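Local coordinates for copper-transporting atpase (Sulfolobus solfataricus, PDB 2IYE), which probably couples ATP hydrolysis to the movement of copper or related heavy-metal ions across the cell membrane, and is represented here by its catalytic domain, at residues D34-L39 / I157-K162; I15-N20 / K231-I236; E87-K92 / R100-D105. All blocks are in the same frame, centred on the assembly; numbering follows the deposited sequence.

The three contacts lie one inside the next along the chain: 15-20 with 231-236 encloses 34-39 with 157-162, which in turn encloses 87-92 with 100-105. Contacts 1 and 2 both belong to the mixed seven-stranded sheet of the HAD-like phosphorylation domain, with centres about 22 Å apart; contact 1 joins inner strands 30-34 and 154-158, contact 2 the edge strand 15-16 to the start of 236-238. Contact 3 belongs to the antiparallel sheet of the nucleotide-binding domain, its centre about 34 Å from that of contact 1 and about 44 Å from that of contact 2. The nucleotide-binding domain is thus an insertion in the phosphorylation domain, the usual plan of P-type ATPases.

Contact 1 of 3, residues D34-L39 / I157-K162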
loop_
_atom_site.group_PDB
_atom_site.type_symbol
_atom_site.label_atom_id
_atom_site.label_comp_id
_atom_site.label_asym_id
_atom_site.label_seq_id
_atom_site.Cartn_x
_atom_site.Cartn_y
_atom_site.Cartn_z
ATOM N N ASP A 34 7.844 2.491 0.466
ATOM C CA ASP A 34 6.467 2.990 0.645
ATOM C C ASP A 34 5.684 1.804 1.271
ATOM O O ASP A 34 5.309 0.818 0.588
ATOM C CB ASP A 34 5.912 3.459 -0.713
ATOM C CG ASP A 34 4.754 4.466 -0.593
ATOM O OD1 ASP A 34 4.383 4.857 0.561
ATOM O OD2 ASP A 34 4.193 4.856 -1.656
ATOM N N LYS A 35 5.502 1.867 2.593
ATOM C CA LYS A 35 4.978 0.777 3.405
ATOM C C LYS A 35 3.800 -0.087 2.794
ATOM O O LYS A 35 3.896 -1.337 2.748
ATOM C CB LYS A 35 4.660 1.353 4.793
ATOM C CG LYS A 35 3.749 0.508 5.667
ATOM C CD LYS A 35 3.220 1.280 6.932
ATOM C CE LYS A 35 1.783 1.765 6.861
ATOM N NZ LYS A 35 0.935 0.582 6.795
ATOM N N THR A 36 2.711 0.537 2.322
ATOM C CA THR A 36 1.560 -0.238 1.813
ATOM C C THR A 36 1.771 -1.088 0.529
ATOM O O THR A 36 2.030 -0.552 -0.545
ATOM C CB THR A 36 0.336 0.643 1.682
ATOM O OG1 THR A 36 0.187 1.380 2.903
ATOM C CG2 THR A 36 -0.942 -0.219 1.454
ATOM N N GLY A 37 1.637 -2.413 0.634
ATOM C CA GLY A 37 1.836 -3.310 -0.519
ATOM C C GLY A 37 3.270 -3.803 -0.625
ATOM O O GLY A 37 3.526 -4.724 -1.420
ATOM N N THR A 38 4.214 -3.227 0.136
ATOM C CA THR A 38 5.632 -3.651 0.029
ATOM C C THR A 38 6.099 -4.388 1.280
ATOM O O THR A 38 6.315 -5.604 1.207
ATOM C CB THR A 38 6.636 -2.462 -0.344
ATOM O OG1 THR A 38 6.867 -1.593 0.797
ATOM C CG2 THR A 38 6.074 -1.634 -1.603
ATOM N N LEU A 39 6.214 -3.673 2.416
ATOM C CA LEU A 39 6.324 -4.296 3.735
ATOM C C LEU A 39 5.050 -4.957 4.269
ATOM O O LEU A 39 5.091 -5.668 5.287
ATOM C CB LEU A 39 6.842 -3.313 4.752
ATOM C CG LEU A 39 8.197 -2.627 4.373
ATOM C CD1 LEU A 39 8.747 -1.632 5.462
ATOM C CD2 LEU A 39 9.269 -3.631 3.934
ATOM N N ILE A 157 11.554 4.415 5.686
ATOM C CA ILE A 157 10.149 4.034 5.512
ATOM C C ILE A 157 9.214 5.252 5.369
ATOM O O ILE A 157 9.236 6.138 6.222
ATOM C CB ILE A 157 9.645 3.156 6.668
ATOM C CG1 ILE A 157 10.415 1.834 6.695
ATOM C CG2 ILE A 157 8.138 2.872 6.463
ATOM C CD1 ILE A 157 10.060 0.888 7.877
ATOM N N LEU A 158 8.391 5.294 4.318
ATOM C CA LEU A 158 7.429 6.393 4.143
ATOM C C LEU A 158 6.025 5.829 4.295
ATOM O O LEU A 158 5.831 4.642 4.063
ATOM C CB LEU A 158 7.575 7.074 2.762
ATOM C CG LEU A 158 8.900 7.733 2.393
ATOM C CD1 LEU A 158 8.825 8.482 1.052
ATOM C CD2 LEU A 158 9.287 8.684 3.482
ATOM N N SER A 159 5.057 6.665 4.689
ATOM C CA SER A 159 3.642 6.289 4.608
ATOM C C SER A 159 2.599 7.376 4.834
ATOM O O SER A 159 2.821 8.318 5.571
ATOM C CB SER A 159 3.330 5.118 5.511
ATOM O OG SER A 159 2.018 4.668 5.172
ATOM N N GLY A 160 1.440 7.226 4.193
ATOM C CA GLY A 160 0.261 8.068 4.500
ATOM C C GLY A 160 -0.485 7.681 5.790
ATOM O O GLY A 160 -1.401 8.364 6.215
ATOM N N ASP A 161 -0.092 6.576 6.397
ATOM C CA ASP A 161 -0.706 6.121 7.605
ATOM C C ASP A 161 -0.321 6.936 8.843
ATOM O O ASP A 161 0.697 7.645 8.855
ATOM C CB ASP A 161 -0.331 4.660 7.817
ATOM C CG ASP A 161 -1.443 3.857 8.489
ATOM O OD1 ASP A 161 -2.262 4.453 9.221
ATOM O OD2 ASP A 161 -1.476 2.622 8.308
ATOM N N LYS A 162 -1.142 6.804 9.878
ATOM C CA LYS A 162 -0.895 7.419 11.189
ATOM C C LYS A 162 0.473 7.104 11.855
ATOM O O LYS A 162 0.991 5.988 11.759
ATOM C CB LYS A 162 -2.032 7.038 12.161
ATOM C CG LYS A 162 -3.464 7.474 11.740
ATOM C CD LYS A 162 -3.754 9.010 11.905
ATOM C CE LYS A 162 -3.072 9.898 10.812
ATOM N NZ LYS A 162 -3.219 9.454 9.325
HETATM O O HOH W 1 2.702 3.408 2.047
#
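A chi1 of 163° points CG of Lys35 away from its own nitrogen, and bends at chi3 and chi4 carry the chain past Ser159, CE lying 3.4 Å from Ser159 OG, and bring NZ to within 3.5 Å of Asp161 OD2 in a long salt bridge. Ser159 OG is also anti to its own N, and from there accepts a nearly straight bond from Asp161 N (3.1 Å), closing an ST turn. The backbones meet where Lys35 N donates to Leu158 O (3.2 Å). Beside this bond a water donates to Asp34 OD1 (2.7 Å) and accepts from Thr36 N; its link to Ser159 OG is weak. Asp34 OD1 has a second partner, the salt-bridged Lys187. Away from these polar groups, Leu39 CD1 meets Ile157 CD1 at 3.7 Å. The segment 34-39 carries the DKTGT signature of P-type ATPases, and Lys35, Thr36, Ser159, Gly160 and Asp161 bind ATP in another structure of this protein. Strands 30-34 and 154-158 run parallel here at their C-terminal ends, with strand 201-205 on the other side of 30-34 and helix 163-173 packed against Lys35, Leu39, Ser159 and Asp161.

Contact 2 of 3, residues I15-N20 / K231-I236; sequences IIKNSN and KNVADI
Lys17 lays its side chain along the backbone of residues 233-235, with CB 3.4 Å from Asp235 O and CE 3.5 Å from Ala234 O. Its CG is anti to the backbone N (chi1 171°), and bends at chi2 and chi3 turn the rest of the chain along the opposing segment. At the far end NZ reaches the CG1 methyl of Val233 at 3.5 Å, the two side chains crossing at a slant. The backbone nitrogen of the same lysine makes the one hydrogen bond between the segments, a weak and bent one to Asp235 O (3.1 Å, 135°). Next to it, Ile16 and Ile236 form an antiparallel non-hydrogen-bonded pair. Their side chains lie side by side and point the same way, CD1 of Ile16 resting 3.7 Å from CG1 of Ile236. Alongside, the CA-H of Ile236 points to Ile15 O, 3.3 Å from Ile236 CA. Strand 15-16 is the edge of the seven-stranded sheet, where it adds an antiparallel strand to 236-238; helix 5-11 packs on Ile15 and Ile16, and strand 219-223 lies on the other side of 236-238. The carboxylate of Asp235 is turned to that inner strand, its OD2 accepting from Ser220 N, and its OD1 lies 5.4 Å from Lys17 NZ. Any attraction between ammonium and carboxylate is therefore likely to act only at a distance: between these segments the lysine methylenes lie against peptide carbonyls, joined by one weak N-H...O bond and one isoleucine pair, while Ile15 with Ile237 continues the backbone bonding beyond them.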
loop_
_atom_site.group_PDB
_atom_site.type_symbol
_atom_site.label_atom_id
_atom_site.label_comp_id
_atom_site.label_asym_id
_atom_site.label_seq_id
_atom_site.Cartn_x
_atom_site.Cartn_y
_atom_site.Cartn_z
ATOM N N ILE A 15 10.730 -7.764 -14.264
ATOM C CA ILE A 15 10.646 -7.190 -15.619
ATOM C C ILE A 15 11.501 -5.931 -15.681
ATOM O O ILE A 15 11.256 -5.022 -14.899
ATOM C CB ILE A 15 9.203 -6.774 -15.967
ATOM C CG1 ILE A 15 8.278 -7.982 -15.953
ATOM C CG2 ILE A 15 9.108 -6.025 -17.304
ATOM C CD1 ILE A 15 6.751 -7.657 -16.281
ATOM N N ILE A 16 12.473 -5.875 -16.609
ATOM C CA ILE A 16 13.358 -4.704 -16.799
ATOM C C ILE A 16 12.968 -3.769 -17.970
ATOM O O ILE A 16 12.576 -4.222 -19.044
ATOM C CB ILE A 16 14.849 -5.120 -16.971
ATOM C CG1 ILE A 16 15.314 -6.043 -15.828
ATOM C CG2 ILE A 16 15.764 -3.888 -16.976
ATOM C CD1 ILE A 16 15.161 -5.464 -14.428
ATOM N N LYS A 17 13.103 -2.459 -17.753
ATOM C CA LYS A 17 12.657 -1.455 -18.707
ATOM C C LYS A 17 13.661 -1.382 -19.842
ATOM O O LYS A 17 13.502 -2.077 -20.860
ATOM C CB LYS A 17 12.488 -0.087 -18.014
ATOM C CG LYS A 17 12.221 1.166 -18.939
ATOM C CD LYS A 17 10.780 1.750 -18.873
ATOM C CE LYS A 17 10.461 2.559 -17.573
ATOM N NZ LYS A 17 9.081 3.221 -17.534
ATOM N N ASN A 18 14.721 -0.586 -19.653
ATOM C CA ASN A 18 15.533 -0.127 -20.764
ATOM C C ASN A 18 17.014 -0.321 -20.488
ATOM O O ASN A 18 17.855 0.394 -21.062
ATOM C CB ASN A 18 15.238 1.358 -21.054
ATOM C CG ASN A 18 15.980 2.309 -20.091
ATOM O OD1 ASN A 18 15.728 2.308 -18.883
ATOM N ND2 ASN A 18 16.912 3.100 -20.626
ATOM N N SER A 19 17.353 -1.253 -19.600
ATOM C CA SER A 19 18.775 -1.633 -19.409
ATOM C C SER A 19 19.760 -0.505 -18.972
ATOM O O SER A 19 20.917 -0.785 -18.618
ATOM C CB SER A 19 19.337 -2.351 -20.656
ATOM O OG SER A 19 18.343 -3.126 -21.293
ATOM N N ASN A 20 19.305 0.748 -19.004
ATOM C CA ASN A 20 20.017 1.806 -18.321
ATOM C C ASN A 20 19.989 1.587 -16.813
ATOM O O ASN A 20 20.817 2.127 -16.096
ATOM C CB ASN A 20 19.451 3.187 -18.663
ATOM C CG ASN A 20 20.484 4.317 -18.453
ATOM O OD1 ASN A 20 20.243 5.482 -18.807
ATOM N ND2 ASN A 20 21.642 3.970 -17.887
ATOM N N LYS A 231 0.072 2.262 -13.987
ATOM C CA LYS A 231 1.402 2.628 -13.514
ATOM C C LYS A 231 2.470 1.722 -14.116
ATOM O O LYS A 231 3.443 1.367 -13.451
ATOM N N ASN A 232 2.281 1.350 -15.378
ATOM C CA ASN A 232 3.283 0.582 -16.109
ATOM C C ASN A 232 4.563 1.378 -16.339
ATOM O O ASN A 232 5.385 1.021 -17.184
ATOM C CB ASN A 232 2.717 0.098 -17.446
ATOM C CG ASN A 232 1.213 0.267 -17.537
ATOM O OD1 ASN A 232 0.455 -0.482 -16.921
ATOM N ND2 ASN A 232 0.774 1.255 -18.307
ATOM N N VAL A 233 4.726 2.460 -15.583
ATOM C CA VAL A 233 5.952 3.249 -15.629
ATOM C C VAL A 233 6.791 3.036 -14.374
ATOM O O VAL A 233 6.544 3.655 -13.338
ATOM C CB VAL A 233 5.650 4.750 -15.785
ATOM C CG1 VAL A 233 6.943 5.539 -15.929
ATOM C CG2 VAL A 233 4.737 4.987 -16.980
ATOM N N ALA A 234 7.784 2.159 -14.473
ATOM C CA ALA A 234 8.740 1.947 -13.379
ATOM C C ALA A 234 9.841 1.202 -14.033
ATOM O O ALA A 234 9.571 0.423 -14.927
ATOM C CB ALA A 234 8.166 1.113 -12.207
ATOM N N ASP A 235 11.072 1.441 -13.575
ATOM C CA ASP A 235 12.255 0.806 -14.140
ATOM C C ASP A 235 12.231 -0.731 -14.017
ATOM O O ASP A 235 12.750 -1.431 -14.901
ATOM C CB ASP A 235 13.518 1.356 -13.473
ATOM C CG ASP A 235 13.716 2.876 -13.687
ATOM O OD1 ASP A 235 13.764 3.382 -14.841
ATOM O OD2 ASP A 235 13.863 3.571 -12.663
ATOM N N ILE A 236 11.638 -1.233 -12.924
ATOM C CA ILE A 236 11.565 -2.637 -12.609
ATOM C C ILE A 236 10.181 -2.992 -12.052
ATOM O O ILE A 236 9.672 -2.329 -11.143
ATOM C CB ILE A 236 12.607 -3.053 -11.558
ATOM C CG1 ILE A 236 14.039 -2.858 -12.112
ATOM C CG2 ILE A 236 12.363 -4.507 -11.136
ATOM C CD1 ILE A 236 15.163 -2.957 -11.092
#

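Contact 3 of 3, residues E87-K92 / R100-D105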
loop_
_atom_site.group_PDB
_atom_site.type_symbol
_atom_site.label_atom_id
_atom_site.label_comp_id
_atom_site.label_asym_id
_atom_site.label_seq_id
_atom_site.Cartn_x
_atom_site.Cartn_y
_atom_site.Cartn_z
ATOM N N GLU A 87 -30.933 -5.270 -0.538
ATOM C CA GLU A 87 -31.181 -4.408 -1.689
ATOM C C GLU A 87 -30.790 -2.939 -1.426
ATOM O O GLU A 87 -31.309 -2.315 -0.500
ATOM C CB GLU A 87 -32.664 -4.521 -2.116
ATOM C CG GLU A 87 -32.906 -4.277 -3.636
ATOM C CD GLU A 87 -34.298 -4.738 -4.136
ATOM O OE1 GLU A 87 -35.264 -3.931 -4.081
ATOM O OE2 GLU A 87 -34.414 -5.896 -4.628
ATOM N N VAL A 88 -29.892 -2.384 -2.244
ATOM C CA VAL A 88 -29.510 -0.970 -2.105
ATOM C C VAL A 88 -29.901 -0.137 -3.318
ATOM O O VAL A 88 -29.942 -0.632 -4.444
ATOM C CB VAL A 88 -27.996 -0.799 -1.920
ATOM C CG1 VAL A 88 -27.614 0.728 -1.906
ATOM C CG2 VAL A 88 -27.483 -1.580 -0.674
ATOM N N LYS A 89 -30.154 1.147 -3.082
ATOM C CA LYS A 89 -30.669 2.034 -4.123
ATOM C C LYS A 89 -29.859 3.324 -4.145
ATOM O O LYS A 89 -29.113 3.624 -3.206
ATOM C CB LYS A 89 -32.129 2.355 -3.817
ATOM C CG LYS A 89 -32.998 2.538 -5.028
ATOM C CD LYS A 89 -34.457 2.715 -4.601
ATOM C CE LYS A 89 -34.845 4.206 -4.369
ATOM N NZ LYS A 89 -35.348 4.901 -5.587
ATOM N N ASP A 90 -30.004 4.097 -5.214
ATOM C CA ASP A 90 -29.380 5.416 -5.276
ATOM C C ASP A 90 -27.948 5.416 -4.733
ATOM O O ASP A 90 -27.548 6.310 -3.965
ATOM C CB ASP A 90 -30.235 6.440 -4.525
ATOM C CG ASP A 90 -31.665 6.463 -5.016
ATOM O OD1 ASP A 90 -31.858 6.559 -6.256
ATOM O OD2 ASP A 90 -32.592 6.371 -4.171
ATOM N N PHE A 91 -27.184 4.409 -5.151
ATOM C CA PHE A 91 -25.764 4.337 -4.837
ATOM C C PHE A 91 -24.957 5.562 -5.310
ATOM O O PHE A 91 -25.283 6.150 -6.340
ATOM C CB PHE A 91 -25.182 3.065 -5.425
ATOM C CG PHE A 91 -23.747 2.875 -5.119
ATOM C CD1 PHE A 91 -23.347 2.489 -3.848
ATOM C CD2 PHE A 91 -22.784 3.074 -6.101
ATOM C CE1 PHE A 91 -22.006 2.307 -3.555
ATOM C CE2 PHE A 91 -21.427 2.890 -5.825
ATOM C CZ PHE A 91 -21.034 2.496 -4.544
ATOM N N LYS A 92 -23.916 5.927 -4.561
ATOM C CA LYS A 92 -23.043 7.045 -4.876
ATOM C C LYS A 92 -21.709 6.898 -4.177
ATOM O O LYS A 92 -21.649 6.702 -2.967
ATOM C CB LYS A 92 -23.683 8.361 -4.458
ATOM C CG LYS A 92 -22.790 9.560 -4.647
ATOM C CD LYS A 92 -23.634 10.735 -5.061
ATOM C CE LYS A 92 -22.780 11.926 -5.513
ATOM N NZ LYS A 92 -21.937 11.593 -6.689
ATOM N N ARG A 100 -22.460 5.889 -0.128
ATOM C CA ARG A 100 -23.857 6.162 0.285
ATOM C C ARG A 100 -24.893 5.291 -0.476
ATOM O O ARG A 100 -24.607 4.810 -1.582
ATOM C CB ARG A 100 -24.185 7.667 0.120
ATOM C CG ARG A 100 -25.345 8.119 1.025
ATOM C CD ARG A 100 -25.861 9.514 0.749
ATOM N NE ARG A 100 -25.935 9.788 -0.684
ATOM C CZ ARG A 100 -26.871 9.318 -1.509
ATOM N NH1 ARG A 100 -27.836 8.523 -1.056
ATOM N NH2 ARG A 100 -26.835 9.642 -2.799
ATOM N N GLY A 101 -26.090 5.103 0.092
ATOM C CA GLY A 101 -27.156 4.349 -0.597
ATOM C C GLY A 101 -28.327 4.192 0.342
ATOM O O GLY A 101 -28.185 4.513 1.520
ATOM N N LYS A 102 -29.459 3.681 -0.155
ATOM C CA LYS A 102 -30.731 3.666 0.607
ATOM C C LYS A 102 -31.399 2.305 0.694
ATOM O O LYS A 102 -31.649 1.658 -0.333
ATOM C CB LYS A 102 -31.726 4.688 0.029
ATOM C CG LYS A 102 -33.223 4.496 0.365
ATOM C CD LYS A 102 -34.010 5.743 -0.083
ATOM C CE LYS A 102 -35.530 5.540 -0.074
ATOM N NZ LYS A 102 -36.104 4.970 -1.365
ATOM N N ILE A 103 -31.715 1.913 1.932
ATOM C CA ILE A 103 -32.335 0.626 2.277
ATOM C C ILE A 103 -33.516 0.853 3.228
ATOM O O ILE A 103 -33.459 1.710 4.120
ATOM C CB ILE A 103 -31.317 -0.352 2.966
ATOM C CG1 ILE A 103 -30.019 -0.422 2.173
ATOM C CG2 ILE A 103 -31.896 -1.763 3.107
ATOM C CD1 ILE A 103 -28.855 -1.003 2.950
ATOM N N SER A 104 -34.576 0.065 3.055
ATOM C CA SER A 104 -35.769 0.156 3.900
ATOM C C SER A 104 -36.187 1.602 4.184
ATOM O O SER A 104 -36.681 1.907 5.267
ATOM C CB SER A 104 -35.557 -0.615 5.198
ATOM O OG SER A 104 -35.480 -2.011 4.941
ATOM N N ASP A 105 -35.982 2.480 3.201
ATOM C CA ASP A 105 -36.305 3.902 3.325
ATOM C C ASP A 105 -35.318 4.761 4.170
ATOM O O ASP A 105 -35.502 5.989 4.253
ATOM C CB ASP A 105 -37.753 4.102 3.815
ATOM C CG ASP A 105 -38.811 3.612 2.811
ATOM O OD1 ASP A 105 -38.740 3.937 1.588
ATOM O OD2 ASP A 105 -39.755 2.922 3.268
#
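Val88 spreads its two methyls over the opposing strand: CG1, anti to the backbone N (chi1 175°), rests on Gly101 CA at 3.9 Å, while CG2 meets Ile103 CD1, also at 3.9 Å. With both methyls removed, as by an alanine here, Ile103 CD1 would probably lose its apolar partner and a gap would open beside Gly101 CA. Lys89 and Lys102 run alongside each other in the same direction, and bends at chi3 and chi4 of Lys89 carry its NZ to Asp90 OD2, a 3.4 Å salt bridge. Lys89 NZ and Lys102 NZ, 4.3 Å apart, are like charges whose repulsion Asp90, paired with Lys89, is likely to ease. Arg100, bent at chi3 (41°), turns its guanidinium toward the other segment, bringing NH2 3.6 Å from Asp90 O and 3.8 Å from Lys92 CB. In the backbone, Lys92 and Arg100 form an antiparallel hydrogen-bonded pair, with Arg100 N to Lys92 O at 3.1 Å, and Lys102 N donates to Lys89 O. Between them the chain turns a corner at Asp90. The hairpin of strands 91-94 and 98-103 forms one edge of the six-stranded antiparallel sheet of the nucleotide-binding domain; strand 106-111 flanks it on the inner side, and helix 53-63 packs on Val88 and Ile103.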